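PDB 4Q48: DNA helicase RecQ from Deinococcus radiodurans, which probably couples ATP hydrolysis to the unwinding of duplex DNA while translocating in the 3'-to-5' direction. Local coordinates for residues V70-A75 against D156-Y161; A92-T97 against P122-M127; F431-L436 against L469-L474; L441-D446 against H465-W470. All coordinates share one frame; numbering follows the deposited sequence.

Contact 1: V70-A75 against D156-Y161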
loop_
_atom_site.group_PDB
_atom_site.type_symbol
_atom_site.label_atom_id
_atom_site.label_comp_id
_atom_site.label_asym_id
_atom_site.label_seq_id
_atom_site.Cartn_x
_atom_site.Cartn_y
_atom_site.Cartn_z
ATOM N N VAL A 70 10.909 -2.826 16.158
ATOM C CA VAL A 70 9.732 -3.618 16.411
ATOM C C VAL A 70 9.193 -4.242 15.126
ATOM O O VAL A 70 8.956 -3.537 14.145
ATOM C CB VAL A 70 8.657 -2.773 17.048
ATOM C CG1 VAL A 70 7.643 -3.665 17.733
ATOM C CG2 VAL A 70 9.287 -1.821 18.030
ATOM N N SER A 71 9.014 -5.559 15.131
ATOM C CA SER A 71 8.481 -6.281 13.973
ATOM C C SER A 71 7.827 -7.612 14.373
ATOM O O SER A 71 8.329 -8.342 15.250
ATOM C CB SER A 71 9.576 -6.534 12.923
ATOM O OG SER A 71 9.179 -7.534 11.992
ATOM N N PRO A 72 6.703 -7.936 13.721
ATOM C CA PRO A 72 6.014 -9.212 13.907
ATOM C C PRO A 72 6.681 -10.386 13.188
ATOM O O PRO A 72 6.486 -11.534 13.599
ATOM C CB PRO A 72 4.625 -8.942 13.337
ATOM C CG PRO A 72 4.740 -7.669 12.525
ATOM C CD PRO A 72 6.115 -7.138 12.636
ATOM N N LEU A 73 7.460 -10.107 12.146
ATOM C CA LEU A 73 8.042 -11.160 11.308
ATOM C C LEU A 73 9.204 -11.877 11.990
ATOM O O LEU A 73 10.358 -11.753 11.570
ATOM C CB LEU A 73 8.516 -10.566 9.972
ATOM C CG LEU A 73 7.582 -9.554 9.294
ATOM C CD1 LEU A 73 8.199 -8.970 8.037
ATOM C CD2 LEU A 73 6.246 -10.213 8.966
ATOM N N ILE A 74 8.891 -12.655 13.022
ATOM C CA ILE A 74 9.933 -13.270 13.828
ATOM C C ILE A 74 10.478 -14.484 13.083
ATOM O O ILE A 74 11.649 -14.842 13.231
ATOM C CB ILE A 74 9.414 -13.656 15.257
ATOM C CG1 ILE A 74 8.571 -14.936 15.255
ATOM C CG2 ILE A 74 8.605 -12.518 15.861
ATOM C CD1 ILE A 74 7.906 -15.224 16.605
ATOM N N ALA A 75 9.627 -15.085 12.252
ATOM C CA ALA A 75 10.034 -16.174 11.370
ATOM C C ALA A 75 11.023 -15.655 10.318
ATOM O O ALA A 75 12.028 -16.303 10.017
ATOM C CB ALA A 75 8.808 -16.812 10.709
ATOM N N ASP A 156 -2.780 -6.404 8.083
ATOM C CA ASP A 156 -3.010 -7.311 9.190
ATOM C C ASP A 156 -3.094 -6.506 10.465
ATOM O O ASP A 156 -2.091 -6.000 10.958
ATOM C CB ASP A 156 -1.895 -8.364 9.328
ATOM C CG ASP A 156 -1.444 -8.955 7.989
ATOM O OD1 ASP A 156 -2.276 -9.083 7.060
ATOM O OD2 ASP A 156 -0.247 -9.320 7.885
ATOM N N PHE A 157 -4.295 -6.378 11.005
ATOM C CA PHE A 157 -4.426 -5.751 12.302
ATOM C C PHE A 157 -3.782 -6.721 13.282
ATOM O O PHE A 157 -3.605 -7.890 12.966
ATOM C CB PHE A 157 -5.895 -5.469 12.648
ATOM C CG PHE A 157 -6.106 -4.893 14.020
ATOM C CD1 PHE A 157 -5.824 -3.555 14.277
ATOM C CD2 PHE A 157 -6.590 -5.685 15.054
ATOM C CE1 PHE A 157 -6.031 -3.020 15.533
ATOM C CE2 PHE A 157 -6.794 -5.148 16.327
ATOM C CZ PHE A 157 -6.515 -3.821 16.560
ATOM N N ARG A 158 -3.357 -6.226 14.436
ATOM C CA ARG A 158 -2.857 -7.094 15.491
ATOM C C ARG A 158 -3.237 -6.406 16.780
ATOM O O ARG A 158 -3.199 -5.175 16.860
ATOM C CB ARG A 158 -1.346 -7.303 15.388
ATOM C CG ARG A 158 -0.882 -8.210 14.229
ATOM C CD ARG A 158 0.635 -8.187 14.112
ATOM N NE ARG A 158 1.206 -9.412 13.558
ATOM C CZ ARG A 158 1.423 -9.611 12.263
ATOM N NH1 ARG A 158 1.125 -8.659 11.391
ATOM N NH2 ARG A 158 1.959 -10.749 11.839
ATOM N N PRO A 159 -3.639 -7.181 17.793
ATOM C CA PRO A 159 -4.085 -6.534 19.034
ATOM C C PRO A 159 -2.884 -5.983 19.802
ATOM O O PRO A 159 -2.996 -4.970 20.499
ATOM C CB PRO A 159 -4.782 -7.670 19.800
ATOM C CG PRO A 159 -4.970 -8.775 18.792
ATOM C CD PRO A 159 -3.827 -8.636 17.832
ATOM N N GLU A 160 -1.742 -6.651 19.620
ATOM C CA GLU A 160 -0.463 -6.220 20.168
ATOM C C GLU A 160 -0.177 -4.819 19.666
ATOM O O GLU A 160 0.007 -3.886 20.447
ATOM C CB GLU A 160 0.673 -7.153 19.722
ATOM C CG GLU A 160 0.400 -8.655 19.804
ATOM C CD GLU A 160 1.464 -9.489 19.072
ATOM O OE1 GLU A 160 2.341 -10.085 19.751
ATOM O OE2 GLU A 160 1.442 -9.511 17.813
ATOM N N TYR A 161 -0.155 -4.684 18.345
ATOM C CA TYR A 161 0.323 -3.470 17.708
ATOM C C TYR A 161 -0.344 -2.161 18.142
ATOM O O TYR A 161 0.313 -1.127 18.121
ATOM C CB TYR A 161 0.257 -3.620 16.180
ATOM C CG TYR A 161 1.636 -3.897 15.622
ATOM C CD1 TYR A 161 2.332 -5.050 15.972
ATOM C CD2 TYR A 161 2.290 -2.948 14.832
ATOM C CE1 TYR A 161 3.622 -5.276 15.502
ATOM C CE2 TYR A 161 3.578 -3.161 14.362
ATOM C CZ TYR A 161 4.249 -4.327 14.704
ATOM O OH TYR A 161 5.541 -4.542 14.236
#

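Contact 2: A92-T97 against P122-M127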
loop_
_atom_site.group_PDB
_atom_site.type_symbol
_atom_site.label_atom_id
_atom_site.label_comp_id
_atom_site.label_asym_id
_atom_site.label_seq_id
_atom_site.Cartn_x
_atom_site.Cartn_y
_atom_site.Cartn_z
ATOM N N ALA A 92 20.674 -8.675 17.148
ATOM C CA ALA A 92 20.218 -9.856 17.853
ATOM C C ALA A 92 18.715 -9.928 17.858
ATOM O O ALA A 92 18.047 -8.995 17.413
ATOM C CB ALA A 92 20.757 -9.857 19.258
ATOM N N PHE A 93 18.179 -11.047 18.331
ATOM C CA PHE A 93 16.730 -11.205 18.385
ATOM C C PHE A 93 16.286 -11.537 19.749
ATOM O O PHE A 93 16.882 -12.376 20.412
ATOM C CB PHE A 93 16.222 -12.329 17.486
ATOM C CG PHE A 93 16.620 -12.186 16.092
ATOM C CD1 PHE A 93 16.087 -11.173 15.316
ATOM C CD2 PHE A 93 17.546 -13.046 15.543
ATOM C CE1 PHE A 93 16.462 -11.012 14.003
ATOM C CE2 PHE A 93 17.927 -12.898 14.234
ATOM C CZ PHE A 93 17.373 -11.880 13.456
ATOM N N LEU A 94 15.171 -10.932 20.115
ATOM C CA LEU A 94 14.556 -11.159 21.388
ATOM C C LEU A 94 13.080 -11.493 21.128
ATOM O O LEU A 94 12.323 -10.655 20.636
ATOM C CB LEU A 94 14.742 -9.917 22.249
ATOM C CG LEU A 94 14.549 -9.927 23.759
ATOM C CD1 LEU A 94 15.703 -10.683 24.389
ATOM C CD2 LEU A 94 14.518 -8.481 24.254
ATOM N N ASN A 95 12.691 -12.722 21.463
ATOM C CA ASN A 95 11.306 -13.182 21.341
ATOM C C ASN A 95 11.093 -14.472 22.136
ATOM O O ASN A 95 12.057 -15.120 22.566
ATOM C CB ASN A 95 10.922 -13.420 19.879
ATOM C CG ASN A 95 11.956 -14.239 19.136
ATOM O OD1 ASN A 95 12.090 -15.438 19.372
ATOM N ND2 ASN A 95 12.693 -13.598 18.235
ATOM N N SER A 96 9.835 -14.868 22.300
ATOM C CA SER A 96 9.528 -16.019 23.142
ATOM C C SER A 96 9.770 -17.382 22.487
ATOM O O SER A 96 9.582 -18.410 23.131
ATOM C CB SER A 96 8.084 -15.926 23.637
ATOM O OG SER A 96 7.963 -14.865 24.578
ATOM N N THR A 97 10.202 -17.405 21.229
ATOM C CA THR A 97 10.707 -18.646 20.648
ATOM C C THR A 97 12.037 -19.029 21.293
ATOM O O THR A 97 12.562 -20.103 21.027
ATOM C CB THR A 97 10.944 -18.542 19.114
ATOM O OG1 THR A 97 12.265 -18.031 18.836
ATOM C CG2 THR A 97 9.869 -17.681 18.447
ATOM N N PRO A 122 6.743 -7.751 19.224
ATOM C CA PRO A 122 5.870 -6.894 20.035
ATOM C C PRO A 122 5.505 -7.551 21.352
ATOM O O PRO A 122 5.377 -6.901 22.391
ATOM C CB PRO A 122 4.627 -6.743 19.155
ATOM C CG PRO A 122 5.117 -6.969 17.777
ATOM C CD PRO A 122 6.202 -7.976 17.873
ATOM N N GLU A 123 5.356 -8.865 21.287
ATOM C CA GLU A 123 4.988 -9.679 22.437
ATOM C C GLU A 123 6.053 -9.515 23.525
ATOM O O GLU A 123 5.732 -9.298 24.695
ATOM C CB GLU A 123 4.808 -11.145 21.992
ATOM C CG GLU A 123 5.096 -12.199 23.030
ATOM C CD GLU A 123 6.577 -12.526 23.127
ATOM O OE1 GLU A 123 7.299 -12.352 22.115
ATOM O OE2 GLU A 123 7.016 -12.946 24.221
ATOM N N ARG A 124 7.322 -9.609 23.135
ATOM C CA ARG A 124 8.394 -9.374 24.089
ATOM C C ARG A 124 8.425 -7.907 24.558
ATOM O O ARG A 124 8.503 -7.652 25.750
ATOM C CB ARG A 124 9.741 -9.762 23.485
ATOM C CG ARG A 124 10.817 -10.026 24.517
ATOM C CD ARG A 124 10.485 -11.276 25.286
ATOM N NE ARG A 124 11.516 -11.609 26.253
ATOM C CZ ARG A 124 11.508 -12.723 26.966
ATOM N NH1 ARG A 124 10.523 -13.597 26.797
ATOM N NH2 ARG A 124 12.483 -12.970 27.833
ATOM N N LEU A 125 8.354 -6.958 23.625
ATOM C CA LEU A 125 8.523 -5.543 23.932
ATOM C C LEU A 125 7.525 -4.994 24.944
ATOM O O LEU A 125 7.886 -4.208 25.823
ATOM C CB LEU A 125 8.432 -4.702 22.663
ATOM C CG LEU A 125 8.386 -3.195 22.925
ATOM C CD1 LEU A 125 9.741 -2.733 23.399
ATOM C CD2 LEU A 125 7.965 -2.386 21.698
ATOM N N LEU A 126 6.269 -5.409 24.841
ATOM C CA LEU A 126 5.229 -4.740 25.614
ATOM C C LEU A 126 5.141 -5.282 27.029
ATOM O O LEU A 126 4.439 -4.709 27.867
ATOM C CB LEU A 126 3.878 -4.851 24.895
ATOM C CG LEU A 126 3.823 -4.135 23.547
ATOM C CD1 LEU A 126 2.814 -4.780 22.619
ATOM C CD2 LEU A 126 3.488 -2.681 23.763
ATOM N N MET A 127 5.848 -6.380 27.291
ATOM C CA MET A 127 5.935 -6.942 28.643
ATOM C C MET A 127 6.522 -5.897 29.620
ATOM O O MET A 127 7.564 -5.261 29.321
ATOM C CB MET A 127 6.803 -8.204 28.662
ATOM C CG MET A 127 6.232 -9.438 28.003
ATOM S SD MET A 127 7.445 -10.783 28.082
ATOM C CE MET A 127 6.406 -12.201 27.685
#

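Contact 3: F431-L436 against L469-L474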
loop_
_atom_site.group_PDB
_atom_site.type_symbol
_atom_site.label_atom_id
_atom_site.label_comp_id
_atom_site.label_asym_id
_atom_site.label_seq_id
_atom_site.Cartn_x
_atom_site.Cartn_y
_atom_site.Cartn_z
ATOM N N PHE A 431 -22.946 16.916 6.233
ATOM C CA PHE A 431 -24.193 16.314 5.775
ATOM C C PHE A 431 -23.878 15.181 4.809
ATOM O O PHE A 431 -22.732 15.064 4.342
ATOM C CB PHE A 431 -25.117 17.359 5.145
ATOM C CG PHE A 431 -25.662 18.339 6.151
ATOM C CD1 PHE A 431 -26.791 18.035 6.894
ATOM C CD2 PHE A 431 -25.028 19.551 6.378
ATOM C CE1 PHE A 431 -27.282 18.927 7.843
ATOM C CE2 PHE A 431 -25.520 20.441 7.316
ATOM C CZ PHE A 431 -26.651 20.131 8.047
ATOM N N GLY A 432 -24.871 14.310 4.594
ATOM C CA GLY A 432 -24.712 13.089 3.819
ATOM C C GLY A 432 -25.054 13.306 2.371
ATOM O O GLY A 432 -25.678 14.307 2.011
ATOM N N ALA A 433 -24.668 12.345 1.544
ATOM C CA ALA A 433 -24.846 12.445 0.099
ATOM C C ALA A 433 -26.272 12.832 -0.303
ATOM O O ALA A 433 -26.479 13.665 -1.197
ATOM C CB ALA A 433 -24.451 11.132 -0.553
ATOM N N ALA A 434 -27.253 12.189 0.329
ATOM C CA ALA A 434 -28.659 12.463 0.013
ATOM C C ALA A 434 -29.054 13.907 0.358
ATOM O O ALA A 434 -29.686 14.593 -0.447
ATOM C CB ALA A 434 -29.551 11.492 0.731
ATOM N N HIS A 435 -28.663 14.363 1.550
ATOM C CA HIS A 435 -28.934 15.738 1.960
ATOM C C HIS A 435 -28.310 16.776 1.030
ATOM O O HIS A 435 -28.992 17.688 0.556
ATOM C CB HIS A 435 -28.451 15.993 3.382
ATOM C CG HIS A 435 -28.828 17.349 3.885
ATOM N ND1 HIS A 435 -30.047 17.608 4.476
ATOM C CD2 HIS A 435 -28.169 18.532 3.841
ATOM C CE1 HIS A 435 -30.118 18.892 4.782
ATOM N NE2 HIS A 435 -28.991 19.474 4.409
ATOM N N LEU A 436 -27.017 16.619 0.764
ATOM C CA LEU A 436 -26.314 17.457 -0.192
ATOM C C LEU A 436 -27.068 17.520 -1.528
ATOM O O LEU A 436 -27.199 18.586 -2.158
ATOM C CB LEU A 436 -24.912 16.908 -0.416
ATOM C CG LEU A 436 -23.930 16.985 0.759
ATOM C CD1 LEU A 436 -22.576 16.392 0.375
ATOM C CD2 LEU A 436 -23.759 18.408 1.212
ATOM N N LEU A 469 -27.627 11.470 -10.962
ATOM C CA LEU A 469 -26.348 11.983 -11.404
ATOM C C LEU A 469 -25.504 12.521 -10.242
ATOM O O LEU A 469 -24.276 12.326 -10.191
ATOM C CB LEU A 469 -26.582 13.097 -12.408
ATOM C CG LEU A 469 -25.324 13.663 -13.019
ATOM C CD1 LEU A 469 -25.498 13.716 -14.504
ATOM C CD2 LEU A 469 -25.076 15.036 -12.440
ATOM N N TRP A 470 -26.166 13.216 -9.320
ATOM C CA TRP A 470 -25.469 13.821 -8.217
ATOM C C TRP A 470 -24.887 12.765 -7.337
ATOM O O TRP A 470 -23.734 12.879 -6.932
ATOM C CB TRP A 470 -26.393 14.729 -7.425
ATOM C CG TRP A 470 -26.637 15.991 -8.137
ATOM C CD1 TRP A 470 -27.836 16.467 -8.589
ATOM C CD2 TRP A 470 -25.654 16.951 -8.512
ATOM N NE1 TRP A 470 -27.656 17.668 -9.233
ATOM C CE2 TRP A 470 -26.320 17.988 -9.196
ATOM C CE3 TRP A 470 -24.273 17.039 -8.340
ATOM C CZ2 TRP A 470 -25.644 19.108 -9.706
ATOM C CZ3 TRP A 470 -23.598 18.151 -8.856
ATOM C CH2 TRP A 470 -24.283 19.167 -9.527
ATOM N N ARG A 471 -25.667 11.724 -7.068
ATOM C CA ARG A 471 -25.220 10.663 -6.177
ATOM C C ARG A 471 -24.003 10.022 -6.802
ATOM O O ARG A 471 -23.045 9.632 -6.102
ATOM C CB ARG A 471 -26.317 9.627 -5.940
ATOM C CG ARG A 471 -27.455 10.094 -5.046
ATOM C CD ARG A 471 -26.973 10.631 -3.696
ATOM N NE ARG A 471 -26.651 9.576 -2.744
ATOM C CZ ARG A 471 -27.543 9.016 -1.930
ATOM N NH1 ARG A 471 -28.816 9.413 -1.974
ATOM N NH2 ARG A 471 -27.165 8.058 -1.077
ATOM N N SER A 472 -24.055 9.930 -8.129
ATOM C CA SER A 472 -22.961 9.414 -8.938
ATOM C C SER A 472 -21.715 10.316 -8.858
ATOM O O SER A 472 -20.614 9.840 -8.528
ATOM C CB SER A 472 -23.418 9.263 -10.388
ATOM O OG SER A 472 -22.300 9.184 -11.255
ATOM N N VAL A 473 -21.905 11.613 -9.122
ATOM C CA VAL A 473 -20.828 12.591 -9.020
ATOM C C VAL A 473 -20.218 12.493 -7.629
ATOM O O VAL A 473 -18.983 12.472 -7.481
ATOM C CB VAL A 473 -21.317 14.045 -9.260
ATOM C CG1 VAL A 473 -20.343 15.036 -8.683
ATOM C CG2 VAL A 473 -21.526 14.335 -10.735
ATOM N N LEU A 474 -21.078 12.392 -6.612
ATOM C CA LEU A 474 -20.593 12.305 -5.236
ATOM C C LEU A 474 -19.775 11.055 -4.964
ATOM O O LEU A 474 -18.741 11.157 -4.320
ATOM C CB LEU A 474 -21.747 12.404 -4.232
ATOM C CG LEU A 474 -22.468 13.773 -4.206
ATOM C CD1 LEU A 474 -23.791 13.685 -3.451
ATOM C CD2 LEU A 474 -21.580 14.914 -3.643
#

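Contact 4: L441-D446 against H465-W470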
loop_
_atom_site.group_PDB
_atom_site.type_symbol
_atom_site.label_atom_id
_atom_site.label_comp_id
_atom_site.label_asym_id
_atom_site.label_seq_id
_atom_site.Cartn_x
_atom_site.Cartn_y
_atom_site.Cartn_z
ATOM N N LEU A 441 -30.459 20.193 -5.534
ATOM C CA LEU A 441 -31.641 20.111 -6.389
ATOM C C LEU A 441 -32.646 21.202 -6.081
ATOM O O LEU A 441 -33.545 21.490 -6.874
ATOM C CB LEU A 441 -32.311 18.743 -6.227
ATOM C CG LEU A 441 -31.625 17.562 -6.900
ATOM C CD1 LEU A 441 -32.347 16.300 -6.552
ATOM C CD2 LEU A 441 -31.586 17.766 -8.407
ATOM N N GLY A 442 -32.482 21.826 -4.928
ATOM C CA GLY A 442 -33.400 22.873 -4.539
ATOM C C GLY A 442 -34.685 22.269 -4.028
ATOM O O GLY A 442 -35.761 22.802 -4.304
ATOM N N ARG A 443 -34.574 21.139 -3.327
ATOM C CA ARG A 443 -35.735 20.510 -2.700
ATOM C C ARG A 443 -35.868 20.953 -1.249
ATOM O O ARG A 443 -34.922 20.811 -0.465
ATOM C CB ARG A 443 -35.645 18.991 -2.733
ATOM C CG ARG A 443 -35.666 18.342 -4.098
ATOM C CD ARG A 443 -35.264 16.886 -3.890
ATOM N NE ARG A 443 -35.503 16.021 -5.037
ATOM C CZ ARG A 443 -35.035 14.779 -5.108
ATOM N NH1 ARG A 443 -34.332 14.291 -4.084
ATOM N NH2 ARG A 443 -35.265 14.029 -6.188
ATOM N N GLU A 444 -37.046 21.460 -0.886
ATOM C CA GLU A 444 -37.269 21.915 0.480
ATOM C C GLU A 444 -37.726 20.771 1.374
ATOM O O GLU A 444 -38.848 20.776 1.881
ATOM C CB GLU A 444 -38.269 23.075 0.525
ATOM C CG GLU A 444 -38.029 24.144 -0.553
ATOM C CD GLU A 444 -38.360 25.557 -0.073
ATOM O OE1 GLU A 444 -38.421 25.767 1.158
ATOM O OE2 GLU A 444 -38.531 26.459 -0.919
ATOM N N THR A 445 -36.835 19.797 1.570
ATOM C CA THR A 445 -37.064 18.740 2.539
ATOM C C THR A 445 -37.061 19.443 3.876
ATOM O O THR A 445 -36.648 20.593 3.980
ATOM C CB THR A 445 -35.971 17.650 2.532
ATOM O OG1 THR A 445 -35.526 17.408 1.199
ATOM C CG2 THR A 445 -36.494 16.348 3.151
ATOM N N ASP A 446 -37.474 18.761 4.924
ATOM C CA ASP A 446 -37.633 19.477 6.166
ATOM C C ASP A 446 -36.312 19.479 6.898
ATOM O O ASP A 446 -36.021 20.416 7.657
ATOM C CB ASP A 446 -38.760 18.848 6.982
ATOM C CG ASP A 446 -40.133 19.036 6.319
ATOM O OD1 ASP A 446 -40.270 19.925 5.437
ATOM O OD2 ASP A 446 -41.062 18.269 6.664
ATOM N N HIS A 465 -29.852 18.771 -13.135
ATOM C CA HIS A 465 -29.646 17.324 -13.155
ATOM C C HIS A 465 -30.642 16.669 -12.246
ATOM O O HIS A 465 -31.344 17.348 -11.502
ATOM C CB HIS A 465 -28.233 16.954 -12.701
ATOM C CG HIS A 465 -27.155 17.410 -13.634
ATOM N ND1 HIS A 465 -26.827 16.718 -14.782
ATOM C CD2 HIS A 465 -26.366 18.510 -13.619
ATOM C CE1 HIS A 465 -25.861 17.358 -15.418
ATOM N NE2 HIS A 465 -25.569 18.451 -14.737
ATOM N N ASP A 466 -30.754 15.353 -12.346
ATOM C CA ASP A 466 -31.642 14.624 -11.452
ATOM C C ASP A 466 -30.887 13.985 -10.298
ATOM O O ASP A 466 -29.655 14.041 -10.235
ATOM C CB ASP A 466 -32.445 13.584 -12.228
ATOM C CG ASP A 466 -31.587 12.735 -13.136
ATOM O OD1 ASP A 466 -30.420 12.450 -12.780
ATOM O OD2 ASP A 466 -32.086 12.376 -14.232
ATOM N N GLU A 467 -31.634 13.354 -9.401
ATOM C CA GLU A 467 -31.061 12.759 -8.207
ATOM C C GLU A 467 -29.958 11.755 -8.481
ATOM O O GLU A 467 -29.039 11.611 -7.676
ATOM C CB GLU A 467 -32.152 12.075 -7.396
ATOM C CG GLU A 467 -31.635 11.462 -6.132
ATOM C CD GLU A 467 -32.736 11.004 -5.218
ATOM O OE1 GLU A 467 -33.816 11.640 -5.228
ATOM O OE2 GLU A 467 -32.499 10.038 -4.455
ATOM N N LYS A 468 -30.051 11.050 -9.609
ATOM C CA LYS A 468 -29.146 9.926 -9.861
ATOM C C LYS A 468 -27.722 10.379 -10.222
ATOM O O LYS A 468 -26.733 9.756 -9.824
ATOM C CB LYS A 468 -29.723 9.006 -10.961
ATOM C CG LYS A 468 -29.540 9.473 -12.414
ATOM C CD LYS A 468 -30.115 8.480 -13.431
ATOM C CE LYS A 468 -29.016 7.594 -14.027
ATOM N NZ LYS A 468 -29.487 6.692 -15.142
ATOM N N LEU A 469 -27.627 11.470 -10.962
ATOM C CA LEU A 469 -26.348 11.983 -11.404
ATOM C C LEU A 469 -25.504 12.521 -10.242
ATOM O O LEU A 469 -24.276 12.326 -10.191
ATOM C CB LEU A 469 -26.582 13.097 -12.408
ATOM C CG LEU A 469 -25.324 13.663 -13.019
ATOM C CD1 LEU A 469 -25.498 13.716 -14.504
ATOM C CD2 LEU A 469 -25.076 15.036 -12.440
ATOM N N TRP A 470 -26.166 13.216 -9.320
ATOM C CA TRP A 470 -25.469 13.821 -8.217
ATOM C C TRP A 470 -24.887 12.765 -7.337
ATOM O O TRP A 470 -23.734 12.879 -6.932
ATOM C CB TRP A 470 -26.393 14.729 -7.425
ATOM C CG TRP A 470 -26.637 15.991 -8.137
ATOM C CD1 TRP A 470 -27.836 16.467 -8.589
ATOM C CD2 TRP A 470 -25.654 16.951 -8.512
ATOM N NE1 TRP A 470 -27.656 17.668 -9.233
ATOM C CE2 TRP A 470 -26.320 17.988 -9.196
ATOM C CE3 TRP A 470 -24.273 17.039 -8.340
ATOM C CZ2 TRP A 470 -25.644 19.108 -9.706
ATOM C CZ3 TRP A 470 -23.598 18.151 -8.856
ATOM C CH2 TRP A 470 -24.283 19.167 -9.527
#

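Contact 1: V70-A75 against D156-Y161
Residues 70-75 leave the end of strand 66-70, turn at Ser-71 to Leu-73 and run into helix 74-84, whereas 156-161 is an irregular loop that reaches a 3-10 turn at Tyr-161. The backbones stay well apart, with Pro-72 CA and Tyr-161 CA 8.9 Å from each other, so side chains fill the interval. An ST turn, in which Leu-73 N donates to Ser-71 OG (3.1 Å), shapes the bend that presents Pro-72. That rigid ring is met by two flat groups. Arg-158, extended from CG to NE, crosses it at about a right angle and lays one guanidinium face against Pro-72 CB, which is 3.4 Å from Arg-158 CZ. The Tyr-161 ring also crosses it, its CZ 4.0 Å from Pro-72 CD, and its hydroxyl lies beside Val-70 and Ser-71 while hydrogen-bonding to the carbonyl of Asp-145. An alanine at Arg-158 would remove the guanidinium over Pro-72 and would probably loosen the loop's hold on this turn. The arrangement joins helicase motif Ia, which follows its strand in the first RecA-like domain, to the aromatic-rich loop that is a hallmark of RecQ enzymes.

Contact 2: A92-T97 against P122-M127
Arg-124 lays the aliphatic start of its side chain across Leu-94, with Arg-124 CG 3.8 Å from Leu-94 CG and 4.0 Å from Leu-94 CD2. The setting is the edge of the parallel sheet in the first RecA-like domain: strand 91-94 is outermost, a beta-alpha-beta crossover through helix 100-111 leads to its neighbour 117-120, and the short helix 122-125 comes directly after that strand. The chains approach most closely at Asn-95 and Arg-124, whose CA atoms are 5.5 Å apart. Arginine suits this position because its carbon chain can cover a leucine while its charged end runs on toward Ser-96. CG is anti to the backbone N (chi1 -159°), and a bend at chi2 (68°) turns the rest of the chain onward, crossing Leu-94 at about a right angle. Ser-96 OG then lies at the guanidinium edge, near its plane and 3.6 Å from Arg-124 NH1. Leu-94, buried, also packs on Val-106 and Leu-118, as a branched apolar residue should on an inward-facing strand position; Arg-124 in turn touches Ala-103 and Glu-107 of the crossover helix. The Glu-123 chain, bent at chi2, puts its carboxylate on the Ser-96 side of the contact. Past the strand end, Thr-97 OG1 donates to Asn-95 OD1 over 2.7 Å, lying in the carbonyl plane with a C=O...donor angle of 157°.

Contact 3: F431-L436 against L469-L474
The guanidinium of Arg-471 lies with one face against the first turn of helix 433-441, Ala-434 N standing 3.8 Å above the centre of the guanidinium plane. Its chain gets there by curling: CG is anti to the carbonyl carbon, and bends at chi2 (-54°) and chi3 (-79°) carry the group across to the other helix. Arg-471 NE comes 3.5 Å from Ala-433 CB, while Arg-471 NH1 lies 3.5 Å from Ala-434 CB. Small methyl groups suit these places, since they let the helices draw near, with Ala-433 CA and Arg-471 CA 6.5 Å apart. The two helices pack within the RQC domain, where helix 467-479 precedes short strands 483-484 and 492-493, an order consistent with a winged helix. A glycine at Arg-471 would strip the cover from the two alanines and would probably weaken the grip on the start of helix 433-441. One turn along, Leu-474 points toward the same helix on its buried side. Leu-474 CD1 meets the backbone of Ala-433 and sits 3.9 Å from Ala-433 CB; the other methyl, Leu-474 CD2, touches Leu-436 CD1 more loosely at 4.4 Å. Leu-474 also packs on Ala-420 and Leu-436 on Thr-424, both in helix 414-426.

Contact 4: L441-D446 against H465-W470
Helix 433-441 stops at Leu-441, where Gly-442 takes a positive phi (78°) in a Schellman motif, and the loop beyond faces the start of helix 467-479, with Leu-441 CA and Asp-466 CA 7.5 Å apart. Glycine adopts this angle readily, and Asp-466 at the N-cap accepts a weak hydrogen bond from Leu-469 N. Arg-443, extended from CG to NE, grips Glu-467 end-on in a salt bridge, as long charged chains at the surface can, with both terminal nitrogens on one oxygen: NH1 lies 2.9 Å and NH2 3.0 Å from Glu-467 OE1. That oxygen is in the guanidinium plane, but the carboxylate is turned 78° away; Arg-443 NH2 meets the anti lone pair of Glu-467 OE1, whereas NH1 approaches from above the carboxylate plane. Over one guanidinium face, Leu-441 CD1 stands 3.4 Å from the plane, above its centre, an apolar backing for the ion pair. The other methyl, Leu-441 CD2, abuts the edge of the Trp-470 ring, 4.0 Å from Trp-470 CD1, and lies beside the His-465 carbonyl. Trp-470 NE1 hydrogen-bonds to Gly-462 O, and His-465 NE2 to Glu-416. One helix end thus meets another's capped start, consistent with the winged-helix fold of the RQC domain.

How the contacts relate
The four contacts form two pairs in separate parts of the catalytic core. Contacts 1 and 2 belong to the first RecA-like domain, their centres 11 Å apart; contact 2 falls between the two segments of contact 1 along the chain, and they touch directly where Tyr-161 and Ser-71 pack on Pro-122. Three of their four segments lie on, or directly follow, strands 66-70, 91-94 and 117-120 of one parallel sheet. Contacts 3 and 4 follow later, in the RQC domain, with centres 9 Å apart, both using helix 467-479 and sharing Leu-469 and Trp-470. Contacts 2 and 4 have centres 58 Å apart, so the pairs lie in distant domains, consistent with interdomain flexibility in this core.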